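Local structure of Alpha/beta hydrolase (Enterobacter asburiae, 6KMO) at residues A[202-207]-A[267-272]; A[99-104]-A[172-177]; A[209-214]-A[280-285]; A[273-278]-A[299-304]. The protein probably hydrolyses ester bonds as a serine esterase or lipase of the alpha/beta hydrolase fold. The protein carries 2 engineered substitutions. All blocks are in the same frame, centred on the assembly; numbering follows the deposited sequence.

Contact 1 (A[202-207]-A[267-272]); sequences RYNVML and PETLIQ
Strands 203-207 and 269-272 run parallel, their axes 4.7 Å apart and 9° from aligned. Four backbone hydrogen bonds join them. Asn204 N and Met206 N donate to Glu268 O and Leu270 O, and Leu270 N and Gln272 N donate to Asn204 O and Met206 O. The straightest is Leu270 N to Asn204 O, with 170° at the hydrogen.

On the face carrying Asn204, Met206, Thr269 and Ile271, the Asn204 amide crosses obliquely to its neighbours. Its ND2 donates to Thr269 OG1 at 3.3 Å, a long bond tilted from the amide plane. ND2 also packs on Pro267 CB at 3.6 Å. Thr269 OG1 in turn donates to Pro267 O at 2.7 Å, meeting it from above the carbonyl plane. The hydroxyl thus relays between side chain and backbone. Helix 181-195 covers this face.

On the other face, Tyr203 has CG anti to its backbone N (chi1 -155°). Its ring swings across the neighbouring strand, so that OH lies 3.4 Å from Leu270 CB. A water joins Tyr203 OH to Thr269 O. Further along, Leu207 CD2 lies beside the amide end of Gln272, whose OE1 is bonded to Tyr309. Helix 319-335 packs here, and His335 stacks on the Tyr203 ring. Strands 203-207 and 269-274 are thus neighbours in the parallel part of the eight-stranded mixed sheet, with helices on both faces, as expected for the alpha/beta hydrolase fold.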
loop_
_atom_site.group_PDB
_atom_site.type_symbol
_atom_site.label_atom_id
_atom_site.label_comp_id
_atom_site.label_asym_id
_atom_site.label_seq_id
_atom_site.Cartn_x
_atom_site.Cartn_y
_atom_site.Cartn_z
ATOM N N ARG A 202 -12.928 9.737 12.322
ATOM C CA ARG A 202 -12.422 10.203 11.039
ATOM C C ARG A 202 -11.943 9.064 10.152
ATOM O O ARG A 202 -12.114 9.109 8.925
ATOM C CB ARG A 202 -11.230 11.141 11.249
ATOM C CG ARG A 202 -11.615 12.568 11.634
ATOM C CD ARG A 202 -12.290 13.287 10.469
ATOM N NE ARG A 202 -12.460 14.717 10.743
ATOM C CZ ARG A 202 -11.537 15.636 10.494
ATOM N NH1 ARG A 202 -10.372 15.305 9.967
ATOM N NH2 ARG A 202 -11.781 16.914 10.773
ATOM N N TYR A 203 -11.290 8.057 10.733
ATOM C CA TYR A 203 -10.602 7.073 9.907
ATOM C C TYR A 203 -10.274 5.858 10.748
ATOM O O TYR A 203 -9.910 5.990 11.919
ATOM C CB TYR A 203 -9.296 7.649 9.351
ATOM C CG TYR A 203 -8.783 7.019 8.075
ATOM C CD1 TYR A 203 -9.552 7.043 6.933
ATOM C CD2 TYR A 203 -7.507 6.463 8.002
ATOM C CE1 TYR A 203 -9.083 6.490 5.744
ATOM C CE2 TYR A 203 -7.032 5.915 6.827
ATOM C CZ TYR A 203 -7.824 5.924 5.702
ATOM O OH TYR A 203 -7.329 5.409 4.517
ATOM N N ASN A 204 -10.380 4.686 10.139
ATOM C CA ASN A 204 -9.953 3.424 10.724
ATOM C C ASN A 204 -8.753 2.899 9.947
ATOM O O ASN A 204 -8.753 2.916 8.712
ATOM C CB ASN A 204 -11.038 2.364 10.564
ATOM C CG ASN A 204 -12.265 2.635 11.364
ATOM O OD1 ASN A 204 -12.219 3.273 12.414
ATOM N ND2 ASN A 204 -13.384 2.109 10.899
ATOM N N VAL A 205 -7.767 2.374 10.658
ATOM C CA VAL A 205 -6.674 1.624 10.050
ATOM C C VAL A 205 -6.654 0.251 10.699
ATOM O O VAL A 205 -6.331 0.111 11.885
ATOM C CB VAL A 205 -5.314 2.313 10.179
ATOM C CG1 VAL A 205 -4.274 1.457 9.479
ATOM C CG2 VAL A 205 -5.337 3.714 9.590
ATOM N N MET A 206 -7.015 -0.765 9.930
ATOM C CA MET A 206 -7.046 -2.153 10.377
ATOM C C MET A 206 -5.828 -2.841 9.783
ATOM O O MET A 206 -5.781 -3.108 8.574
ATOM C CB MET A 206 -8.352 -2.828 9.939
ATOM C CG MET A 206 -9.610 -2.216 10.538
ATOM S SD MET A 206 -11.265 -2.817 9.871
ATOM C CE MET A 206 -11.219 -4.553 10.411
ATOM N N LEU A 207 -4.836 -3.107 10.624
ATOM C CA LEU A 207 -3.560 -3.682 10.188
ATOM C C LEU A 207 -3.654 -5.191 10.359
ATOM O O LEU A 207 -3.778 -5.693 11.483
ATOM C CB LEU A 207 -2.402 -3.115 11.003
ATOM C CG LEU A 207 -2.205 -1.598 10.882
ATOM C CD1 LEU A 207 -1.171 -1.145 11.894
ATOM C CD2 LEU A 207 -1.805 -1.202 9.491
ATOM N N PRO A 267 -16.922 4.043 9.401
ATOM C CA PRO A 267 -15.968 5.102 9.040
ATOM C C PRO A 267 -15.102 4.728 7.841
ATOM O O PRO A 267 -14.881 3.552 7.540
ATOM C CB PRO A 267 -15.107 5.268 10.303
ATOM C CG PRO A 267 -15.972 4.737 11.430
ATOM C CD PRO A 267 -16.782 3.624 10.806
ATOM N N GLU A 268 -14.578 5.752 7.177
ATOM C CA GLU A 268 -13.587 5.536 6.132
ATOM C C GLU A 268 -12.455 4.692 6.692
ATOM O O GLU A 268 -12.018 4.894 7.830
ATOM C CB GLU A 268 -13.060 6.866 5.607
ATOM C CG GLU A 268 -14.163 7.741 5.017
ATOM C CD GLU A 268 -13.690 8.746 3.987
ATOM O OE1 GLU A 268 -12.619 8.580 3.376
ATOM O OE2 GLU A 268 -14.432 9.734 3.777
ATOM N N THR A 269 -11.951 3.758 5.880
ATOM C CA THR A 269 -11.096 2.695 6.384
ATOM C C THR A 269 -9.955 2.375 5.435
ATOM O O THR A 269 -10.121 2.379 4.210
ATOM C CB THR A 269 -11.947 1.434 6.616
ATOM O OG1 THR A 269 -12.885 1.669 7.670
ATOM C CG2 THR A 269 -11.127 0.234 7.007
ATOM N N LEU A 270 -8.796 2.079 6.024
ATOM C CA LEU A 270 -7.658 1.467 5.352
ATOM C C LEU A 270 -7.457 0.100 5.983
ATOM O O LEU A 270 -7.376 -0.005 7.215
ATOM C CB LEU A 270 -6.393 2.298 5.540
ATOM C CG LEU A 270 -5.092 1.629 5.077
ATOM C CD1 LEU A 270 -5.080 1.383 3.576
ATOM C CD2 LEU A 270 -3.905 2.484 5.450
ATOM N N ILE A 271 -7.360 -0.947 5.158
ATOM C CA ILE A 271 -6.993 -2.283 5.618
ATOM C C ILE A 271 -5.680 -2.654 4.954
ATOM O O ILE A 271 -5.565 -2.576 3.729
ATOM C CB ILE A 271 -8.071 -3.321 5.260
ATOM C CG1 ILE A 271 -9.376 -3.022 5.968
ATOM C CG2 ILE A 271 -7.584 -4.725 5.602
ATOM C CD1 ILE A 271 -10.586 -3.787 5.443
ATOM N N GLN A 272 -4.687 -3.046 5.750
ATOM C CA GLN A 272 -3.482 -3.674 5.210
ATOM C C GLN A 272 -3.561 -5.169 5.468
ATOM O O GLN A 272 -3.935 -5.596 6.563
ATOM C CB GLN A 272 -2.200 -3.149 5.859
ATOM C CG GLN A 272 -1.971 -1.656 5.683
ATOM C CD GLN A 272 -0.542 -1.228 5.957
ATOM O OE1 GLN A 272 0.266 -1.989 6.507
ATOM N NE2 GLN A 272 -0.226 0.015 5.595
HETATM O O HOH W 1 -15.120 8.438 8.424
HETATM O O HOH W 2 -9.274 4.612 2.712
#

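Contact 2 (A[99-104]-A[172-177]); sequences LPAFMF and SRLGLV
Arg173 reaches from the start of segment 172-177 over Pro100. Its CB touches Pro100 CB at 3.8 Å. CG stands anti to the carbonyl carbon, and the chain bends at chi3 (-75°). This fold brings the guanidinium back over the proline, with Pro100 CB 3.7 Å from the plane on one face, offset toward the rim. NH1 meets Pro100 CG at 3.7 Å, while NH2 lies 3.9 Å from Pro100 CD. NE forms a salt bridge with Asp170, and NH1 donates to Leu336 O.

The strands run parallel, 28° from aligned. Ala101 N and Met103 N donate to Arg173 O and Gly175 O, while Gly175 N and Val177 N donate to Ala101 O and Met103 O. Gly175 lies opposite Phe102, and their CA atoms come within 4.1 Å. Phe102 holds CG in the crowded position between N and the carbonyl carbon (chi1 56°). Its CD1 presses on Val177 CG2 at 3.5 Å. On the other face, Met103 CG lies 3.7 Å from Leu176 CD2.

Strand 174-179 leads to a probable nucleophile elbow around Ser180. Paired backbone groups satisfy each other, so apolar side chains fill both faces, and the one charged group sits at the start, where Asp170 holds it.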
loop_
_atom_site.group_PDB
_atom_site.type_symbol
_atom_site.label_atom_id
_atom_site.label_comp_id
_atom_site.label_asym_id
_atom_site.label_seq_id
_atom_site.Cartn_x
_atom_site.Cartn_y
_atom_site.Cartn_z
ATOM N N LEU A 99 -3.143 18.218 19.205
ATOM C CA LEU A 99 -3.001 17.309 18.081
ATOM C C LEU A 99 -4.291 16.527 17.881
ATOM O O LEU A 99 -5.010 16.259 18.841
ATOM C CB LEU A 99 -1.892 16.294 18.362
ATOM C CG LEU A 99 -0.481 16.853 18.424
ATOM C CD1 LEU A 99 0.451 15.772 18.957
ATOM C CD2 LEU A 99 -0.046 17.362 17.088
ATOM N N PRO A 100 -4.589 16.110 16.659
ATOM C CA PRO A 100 -5.574 15.044 16.483
ATOM C C PRO A 100 -4.988 13.755 17.026
ATOM O O PRO A 100 -3.802 13.659 17.338
ATOM C CB PRO A 100 -5.753 14.983 14.968
ATOM C CG PRO A 100 -4.412 15.332 14.449
ATOM C CD PRO A 100 -3.817 16.344 15.424
ATOM N N ALA A 101 -5.839 12.740 17.135
ATOM C CA ALA A 101 -5.411 11.505 17.772
ATOM C C ALA A 101 -6.005 10.288 17.082
ATOM O O ALA A 101 -7.008 10.363 16.349
ATOM C CB ALA A 101 -5.793 11.480 19.259
ATOM N N PHE A 102 -5.382 9.145 17.362
ATOM C CA PHE A 102 -5.972 7.853 17.067
ATOM C C PHE A 102 -5.897 6.970 18.304
ATOM O O PHE A 102 -4.872 6.934 18.995
ATOM C CB PHE A 102 -5.352 7.138 15.849
ATOM C CG PHE A 102 -3.873 6.921 15.917
ATOM C CD1 PHE A 102 -3.341 5.712 16.324
ATOM C CD2 PHE A 102 -3.003 7.906 15.487
ATOM C CE1 PHE A 102 -1.979 5.505 16.332
ATOM C CE2 PHE A 102 -1.635 7.700 15.489
ATOM C CZ PHE A 102 -1.120 6.505 15.928
ATOM N N MET A 103 -6.972 6.253 18.580
ATOM C CA MET A 103 -6.916 5.169 19.549
ATOM C C MET A 103 -6.055 4.063 18.956
ATOM O O MET A 103 -6.041 3.855 17.735
ATOM C CB MET A 103 -8.318 4.639 19.843
ATOM C CG MET A 103 -9.342 5.726 20.186
ATOM S SD MET A 103 -8.935 6.865 21.617
ATOM C CE MET A 103 -8.796 5.604 22.934
ATOM N N PHE A 104 -5.317 3.368 19.820
ATOM C CA PHE A 104 -4.480 2.259 19.388
ATOM C C PHE A 104 -4.842 1.005 20.165
ATOM O O PHE A 104 -4.691 0.966 21.395
ATOM C CB PHE A 104 -2.977 2.526 19.483
ATOM C CG PHE A 104 -2.189 1.410 18.859
ATOM C CD1 PHE A 104 -1.936 1.397 17.502
ATOM C CD2 PHE A 104 -1.828 0.306 19.612
ATOM C CE1 PHE A 104 -1.295 0.329 16.910
ATOM C CE2 PHE A 104 -1.204 -0.764 19.035
ATOM C CZ PHE A 104 -0.928 -0.758 17.676
ATOM N N SER A 172 -12.348 15.664 18.623
ATOM C CA SER A 172 -13.238 15.676 17.475
ATOM C C SER A 172 -12.567 15.182 16.203
ATOM O O SER A 172 -13.267 14.951 15.207
ATOM C CB SER A 172 -13.801 17.090 17.240
ATOM O OG SER A 172 -12.879 17.949 16.593
ATOM N N ARG A 173 -11.242 15.024 16.206
ATOM C CA ARG A 173 -10.481 14.510 15.060
ATOM C C ARG A 173 -9.803 13.233 15.538
ATOM O O ARG A 173 -8.636 13.243 15.944
ATOM C CB ARG A 173 -9.497 15.521 14.596
ATOM C CG ARG A 173 -10.157 16.780 14.045
ATOM C CD ARG A 173 -9.160 17.680 13.394
ATOM N NE ARG A 173 -8.331 18.394 14.360
ATOM C CZ ARG A 173 -7.025 18.632 14.226
ATOM N NH1 ARG A 173 -6.329 18.195 13.185
ATOM N NH2 ARG A 173 -6.398 19.319 15.153
ATOM N N LEU A 174 -10.540 12.122 15.450
ATOM C CA LEU A 174 -10.202 10.889 16.158
ATOM C C LEU A 174 -10.252 9.697 15.216
ATOM O O LEU A 174 -11.283 9.415 14.590
ATOM C CB LEU A 174 -11.174 10.662 17.315
ATOM C CG LEU A 174 -10.846 9.523 18.271
ATOM C CD1 LEU A 174 -9.478 9.693 18.891
ATOM C CD2 LEU A 174 -11.912 9.475 19.366
ATOM N N GLY A 175 -9.144 8.973 15.137
ATOM C CA GLY A 175 -9.067 7.747 14.375
ATOM C C GLY A 175 -9.035 6.521 15.280
ATOM O O GLY A 175 -8.908 6.614 16.495
ATOM N N LEU A 176 -9.124 5.353 14.642
ATOM C CA LEU A 176 -9.034 4.066 15.314
ATOM C C LEU A 176 -8.028 3.221 14.559
ATOM O O LEU A 176 -8.186 3.015 13.354
ATOM C CB LEU A 176 -10.392 3.357 15.315
ATOM C CG LEU A 176 -11.574 4.070 15.966
ATOM C CD1 LEU A 176 -12.851 3.261 15.796
ATOM C CD2 LEU A 176 -11.329 4.347 17.437
ATOM N N VAL A 177 -7.012 2.723 15.259
ATOM C CA VAL A 177 -5.926 1.963 14.640
ATOM C C VAL A 177 -5.636 0.734 15.483
ATOM O O VAL A 177 -5.623 0.794 16.717
ATOM C CB VAL A 177 -4.648 2.820 14.529
ATOM C CG1 VAL A 177 -3.504 2.021 13.917
ATOM C CG2 VAL A 177 -4.906 4.096 13.707
#

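Contact 3 (A[209-214]-A[280-285]); sequences PVTDAN and RDEGEA
Glu282 OE2 is gripped by three donors: two backbone N-H groups and a water. Thr211 N gives the shorter and straighter backbone bond, 2.8 Å to OE2 with 163° at the hydrogen, where OE2 offers its anti lone pair. Asp212 N comes from above the carboxylate plane, 3.2 Å from OE2. The water also donates to Asp212 O. In this alpha/beta hydrolase fold, the contact ties the loop after strand 203-207 to the first turn of helix 280-292.

The Glu282 side chain leaves the helix with CG between the backbone N and the carbonyl carbon, the crowded position (chi1 74°). Beyond CG it runs extended and slides past Thr211 in the opposite direction. Thr211 OG1 therefore lies 3.2 Å from Glu282 CB. The same hydroxyl makes a weak hydrogen bond to Glu282 O. The backbone donors would stabilise a charged carboxylate in this buried setting. Tyr220 of helix 218-222 also touches the side chain.

Gly283 has no side chain, and the Pro209 ring comes up to it, with Pro209 CG 4.3 Å from Gly283 CA. Val210 packs on Met234 and Trp238, its CG1 passes near Glu282 OE2, and its O accepts from Asn184. Further along the loop, Asp212 forms a salt bridge with Arg257. Asn214 ND2 donates to Asp212 OD2 at 2.9 Å, in its own amide plane, and this bond spans the inverse gamma turn centred on Ala213. The other carboxylate oxygen, Glu282 OE1, accepts from a second water at 2.7 Å, and that water also donates to Asn214 O.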
loop_
_atom_site.group_PDB
_atom_site.type_symbol
_atom_site.label_atom_id
_atom_site.label_comp_id
_atom_site.label_asym_id
_atom_site.label_seq_id
_atom_site.Cartn_x
_atom_site.Cartn_y
_atom_site.Cartn_z
ATOM N N PRO A 209 -5.984 -7.525 10.060
ATOM C CA PRO A 209 -6.969 -7.774 11.115
ATOM C C PRO A 209 -7.527 -9.188 11.117
ATOM O O PRO A 209 -7.585 -9.879 10.094
ATOM C CB PRO A 209 -8.101 -6.799 10.754
ATOM C CG PRO A 209 -8.037 -6.731 9.236
ATOM C CD PRO A 209 -6.540 -6.681 8.978
ATOM N N VAL A 210 -7.994 -9.577 12.305
ATOM C CA VAL A 210 -8.915 -10.698 12.487
ATOM C C VAL A 210 -10.331 -10.194 12.231
ATOM O O VAL A 210 -10.751 -9.196 12.827
ATOM C CB VAL A 210 -8.815 -11.248 13.918
ATOM C CG1 VAL A 210 -9.921 -12.276 14.173
ATOM C CG2 VAL A 210 -7.438 -11.819 14.220
ATOM N N THR A 211 -11.087 -10.872 11.357
ATOM C CA THR A 211 -12.460 -10.444 11.094
ATOM C C THR A 211 -13.509 -11.537 11.263
ATOM O O THR A 211 -14.703 -11.215 11.200
ATOM C CB THR A 211 -12.620 -9.790 9.710
ATOM O OG1 THR A 211 -12.491 -10.822 8.733
ATOM C CG2 THR A 211 -11.609 -8.679 9.485
ATOM N N ASP A 212 -13.131 -12.796 11.482
ATOM C CA ASP A 212 -14.138 -13.855 11.562
ATOM C C ASP A 212 -13.618 -15.016 12.393
ATOM O O ASP A 212 -12.468 -15.443 12.238
ATOM C CB ASP A 212 -14.488 -14.356 10.154
ATOM C CG ASP A 212 -15.744 -15.204 10.090
ATOM O OD1 ASP A 212 -16.527 -15.201 11.054
ATOM O OD2 ASP A 212 -15.934 -15.878 9.027
ATOM N N ALA A 213 -14.491 -15.568 13.233
ATOM C CA ALA A 213 -14.182 -16.782 13.988
ATOM C C ALA A 213 -14.453 -18.014 13.118
ATOM O O ALA A 213 -15.350 -18.820 13.376
ATOM C CB ALA A 213 -14.973 -16.832 15.282
ATOM N N ASN A 214 -13.679 -18.129 12.049
ATOM C CA ASN A 214 -13.721 -19.274 11.145
ATOM C C ASN A 214 -12.290 -19.525 10.705
ATOM O O ASN A 214 -11.462 -18.618 10.736
ATOM C CB ASN A 214 -14.621 -19.037 9.937
ATOM C CG ASN A 214 -16.062 -19.362 10.226
ATOM O OD1 ASN A 214 -16.395 -20.467 10.694
ATOM N ND2 ASN A 214 -16.924 -18.403 9.985
ATOM N N ARG A 280 -5.245 -13.263 5.882
ATOM C CA ARG A 280 -5.274 -12.386 4.716
ATOM C C ARG A 280 -6.654 -12.340 4.074
ATOM O O ARG A 280 -7.205 -11.264 3.824
ATOM C CB ARG A 280 -4.260 -12.890 3.696
ATOM C CG ARG A 280 -4.170 -12.060 2.446
ATOM C CD ARG A 280 -3.428 -12.837 1.382
ATOM N NE ARG A 280 -4.226 -13.933 0.865
ATOM C CZ ARG A 280 -3.740 -14.940 0.141
ATOM N NH1 ARG A 280 -2.449 -15.041 -0.108
ATOM N NH2 ARG A 280 -4.572 -15.848 -0.341
ATOM N N ASP A 281 -7.226 -13.503 3.793
ATOM C CA ASP A 281 -8.442 -13.532 2.991
ATOM C C ASP A 281 -9.617 -12.894 3.725
ATOM O O ASP A 281 -10.402 -12.158 3.112
ATOM C CB ASP A 281 -8.762 -14.956 2.568
ATOM C CG ASP A 281 -7.876 -15.454 1.451
ATOM O OD1 ASP A 281 -7.074 -14.676 0.880
ATOM O OD2 ASP A 281 -8.033 -16.652 1.129
ATOM N N GLU A 282 -9.746 -13.127 5.039
ATOM C CA GLU A 282 -10.861 -12.528 5.767
ATOM C C GLU A 282 -10.706 -11.016 5.875
ATOM O O GLU A 282 -11.708 -10.290 5.948
ATOM C CB GLU A 282 -11.021 -13.177 7.140
ATOM C CG GLU A 282 -9.986 -12.797 8.189
ATOM C CD GLU A 282 -9.969 -13.777 9.328
ATOM O OE1 GLU A 282 -9.744 -14.973 9.046
ATOM O OE2 GLU A 282 -10.173 -13.361 10.499
ATOM N N GLY A 283 -9.474 -10.518 5.899
ATOM C CA GLY A 283 -9.274 -9.081 5.912
ATOM C C GLY A 283 -9.664 -8.452 4.590
ATOM O O GLY A 283 -10.367 -7.438 4.548
ATOM N N GLU A 284 -9.222 -9.057 3.478
ATOM C CA GLU A 284 -9.599 -8.553 2.155
ATOM C C GLU A 284 -11.099 -8.689 1.913
ATOM O O GLU A 284 -11.725 -7.775 1.361
ATOM C CB GLU A 284 -8.766 -9.259 1.087
ATOM C CG GLU A 284 -7.281 -8.970 1.277
ATOM C CD GLU A 284 -6.349 -9.544 0.240
ATOM O OE1 GLU A 284 -6.798 -10.119 -0.782
ATOM O OE2 GLU A 284 -5.121 -9.391 0.447
ATOM N N ALA A 285 -11.692 -9.793 2.361
ATOM C CA ALA A 285 -13.135 -9.965 2.177
ATOM C C ALA A 285 -13.917 -8.915 2.948
ATOM O O ALA A 285 -14.937 -8.399 2.460
ATOM C CB ALA A 285 -13.553 -11.367 2.608
HETATM O O HOH W 3 -9.750 -15.561 12.301
HETATM O O HOH W 4 -11.816 -16.677 8.720
#

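Contact 4 (A[273-278]-A[299-304]); sequences TAELDV and VTRYNG
The carboxylate of Glu275 and the amide of Asn303 stack with their planes 7° apart. Asn303 OD1 lies 3.4 Å from Glu275 CD, and Asn303 CG is equally close to Glu275 OE1. Gly304 N donates to Glu275 OE1 at 2.8 Å along the anti lone pair. Glu275 reaches there fully extended, with CG anti to its backbone N (chi1 178°). Its OE2 forms a salt bridge with Arg288 of the second subunit, and Asn303 ND2 donates to Glu284 of that subunit. At the edge of the Tyr302 ring, near its plane, lies Thr273 O, 4.1 Å from Tyr302 CD1. The ring's OH bonds to Gln327.

The backbones pair in parallel. Thr273 N donates to Thr300 O, and Tyr302 N donates to Thr273 O, almost straight at 175°. Glu275 N reaches Tyr302 O at 3.1 Å, from above the carbonyl plane. Nearby Asp277 bonds to His307, consistent with the Asp-His pair of a catalytic triad.

This is the strand pair of the beta-alpha-beta unit 269-274, 280-292 and 297-302. Glu284 OE2 of its helix accepts from Thr273 OG1 and forms a salt bridge with Arg301 NE, helix 319-335 packs on Tyr302, and strand 297-302 pairs antiparallel with the second subunit, extending the sheet.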
loop_
_atom_site.group_PDB
_atom_site.type_symbol
_atom_site.label_atom_id
_atom_site.label_comp_id
_atom_site.label_asym_id
_atom_site.label_seq_id
_atom_site.Cartn_x
_atom_site.Cartn_y
_atom_site.Cartn_z
ATOM N N THR A 273 -3.202 -5.968 4.468
ATOM C CA THR A 273 -3.069 -7.403 4.668
ATOM C C THR A 273 -1.664 -7.855 4.287
ATOM O O THR A 273 -0.954 -7.200 3.519
ATOM C CB THR A 273 -4.119 -8.188 3.879
ATOM O OG1 THR A 273 -3.904 -7.927 2.495
ATOM C CG2 THR A 273 -5.536 -7.835 4.317
ATOM N N ALA A 274 -1.273 -8.986 4.860
ATOM C CA ALA A 274 -0.013 -9.645 4.550
ATOM C C ALA A 274 -0.271 -10.795 3.596
ATOM O O ALA A 274 -1.204 -11.581 3.797
ATOM C CB ALA A 274 0.620 -10.186 5.825
ATOM N N GLU A 275 0.574 -10.923 2.565
ATOM C CA GLU A 275 0.346 -11.963 1.560
ATOM C C GLU A 275 0.367 -13.361 2.172
ATOM O O GLU A 275 -0.406 -14.228 1.756
ATOM C CB GLU A 275 1.378 -11.861 0.430
ATOM C CG GLU A 275 1.239 -12.948 -0.639
ATOM C CD GLU A 275 2.330 -12.917 -1.681
ATOM O OE1 GLU A 275 3.456 -12.454 -1.396
ATOM O OE2 GLU A 275 2.029 -13.371 -2.809
ATOM N N LEU A 276 1.254 -13.612 3.132
ATOM C CA LEU A 276 1.445 -14.962 3.675
ATOM C C LEU A 276 0.945 -15.010 5.110
ATOM O O LEU A 276 1.723 -15.226 6.035
ATOM C CB LEU A 276 2.918 -15.387 3.561
ATOM C CG LEU A 276 3.432 -15.467 2.110
ATOM C CD1 LEU A 276 4.236 -14.238 1.762
ATOM C CD2 LEU A 276 4.257 -16.736 1.877
ATOM N N ASP A 277 -0.361 -14.813 5.294
ATOM C CA ASP A 277 -1.019 -14.711 6.597
ATOM C C ASP A 277 -2.327 -15.481 6.504
ATOM O O ASP A 277 -3.106 -15.279 5.571
ATOM C CB ASP A 277 -1.268 -13.222 6.895
ATOM C CG ASP A 277 -1.905 -12.937 8.256
ATOM O OD1 ASP A 277 -2.341 -13.859 8.971
ATOM O OD2 ASP A 277 -1.947 -11.727 8.624
ATOM N N VAL A 278 -2.576 -16.367 7.474
ATOM C CA VAL A 278 -3.855 -17.066 7.528
ATOM C C VAL A 278 -5.033 -16.093 7.475
ATOM O O VAL A 278 -6.075 -16.420 6.909
ATOM C CB VAL A 278 -3.969 -17.994 8.756
ATOM C CG1 VAL A 278 -2.970 -19.147 8.658
ATOM C CG2 VAL A 278 -3.801 -17.234 10.063
ATOM N N VAL A 299 -7.933 -1.233 0.378
ATOM C CA VAL A 299 -7.360 -2.503 0.823
ATOM C C VAL A 299 -6.030 -2.696 0.111
ATOM O O VAL A 299 -5.989 -2.758 -1.123
ATOM C CB VAL A 299 -8.288 -3.688 0.538
ATOM C CG1 VAL A 299 -7.645 -4.986 0.998
ATOM C CG2 VAL A 299 -9.643 -3.498 1.243
ATOM N N THR A 300 -4.947 -2.788 0.883
ATOM C CA THR A 300 -3.601 -2.943 0.350
ATOM C C THR A 300 -3.001 -4.234 0.880
ATOM O O THR A 300 -2.852 -4.398 2.099
ATOM C CB THR A 300 -2.685 -1.793 0.773
ATOM O OG1 THR A 300 -3.320 -0.530 0.568
ATOM C CG2 THR A 300 -1.371 -1.818 -0.003
ATOM N N ARG A 301 -2.639 -5.130 -0.026
ATOM C CA ARG A 301 -1.901 -6.338 0.315
ATOM C C ARG A 301 -0.412 -6.082 0.117
ATOM O O ARG A 301 0.007 -5.654 -0.960
ATOM C CB ARG A 301 -2.336 -7.496 -0.586
ATOM C CG ARG A 301 -1.596 -8.801 -0.335
ATOM C CD ARG A 301 -1.836 -9.820 -1.428
ATOM N NE ARG A 301 -3.172 -10.381 -1.349
ATOM C CZ ARG A 301 -3.554 -11.508 -1.931
ATOM N NH1 ARG A 301 -2.699 -12.177 -2.681
ATOM N NH2 ARG A 301 -4.788 -11.952 -1.767
ATOM N N TYR A 302 0.382 -6.343 1.149
ATOM C CA TYR A 302 1.834 -6.204 1.091
ATOM C C TYR A 302 2.433 -7.581 0.820
ATOM O O TYR A 302 2.292 -8.506 1.632
ATOM C CB TYR A 302 2.389 -5.548 2.364
ATOM C CG TYR A 302 2.062 -4.061 2.405
ATOM C CD1 TYR A 302 0.819 -3.624 2.819
ATOM C CD2 TYR A 302 2.973 -3.116 1.973
ATOM C CE1 TYR A 302 0.493 -2.278 2.819
ATOM C CE2 TYR A 302 2.657 -1.756 1.980
ATOM C CZ TYR A 302 1.413 -1.356 2.409
ATOM O OH TYR A 302 1.046 -0.020 2.422
ATOM N N ASN A 303 3.065 -7.726 -0.341
ATOM C CA ASN A 303 3.573 -9.035 -0.719
ATOM C C ASN A 303 4.835 -9.421 0.055
ATOM O O ASN A 303 5.605 -8.584 0.529
ATOM C CB ASN A 303 3.825 -9.104 -2.223
ATOM C CG ASN A 303 2.618 -9.533 -3.006
ATOM O OD1 ASN A 303 1.511 -9.683 -2.476
ATOM N ND2 ASN A 303 2.818 -9.762 -4.296
ATOM N N GLY A 304 5.009 -10.732 0.222
ATOM C CA GLY A 304 6.182 -11.271 0.851
ATOM C C GLY A 304 6.161 -11.216 2.359
ATOM O O GLY A 304 7.142 -11.632 2.991
#

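Overall arrangement
Contacts 1, 2 and 4 lie in one sheet, whereas contact 3 joins a loop to a helix. All four are buried. Contacts 1 and 2 meet through strands 174-179 and 203-207, where Val205 N probably bonds to Leu176 O. Contacts 1 and 4 share strand 269-274. Contact 2 rests mainly on apolar packing and backbone pairing, untouched by the other chain. Contact 4, at an outermost strand of this chain, turns polar and charged where the second subunit joins; contacts 1 and 3 also touch that subunit. Contact 3 holds a carboxylate with backbone N-H groups and waters. Helix 280-292 links it to contact 4 through Glu284. Contacts 2 and 4 lie on opposite sides of the chain's centre.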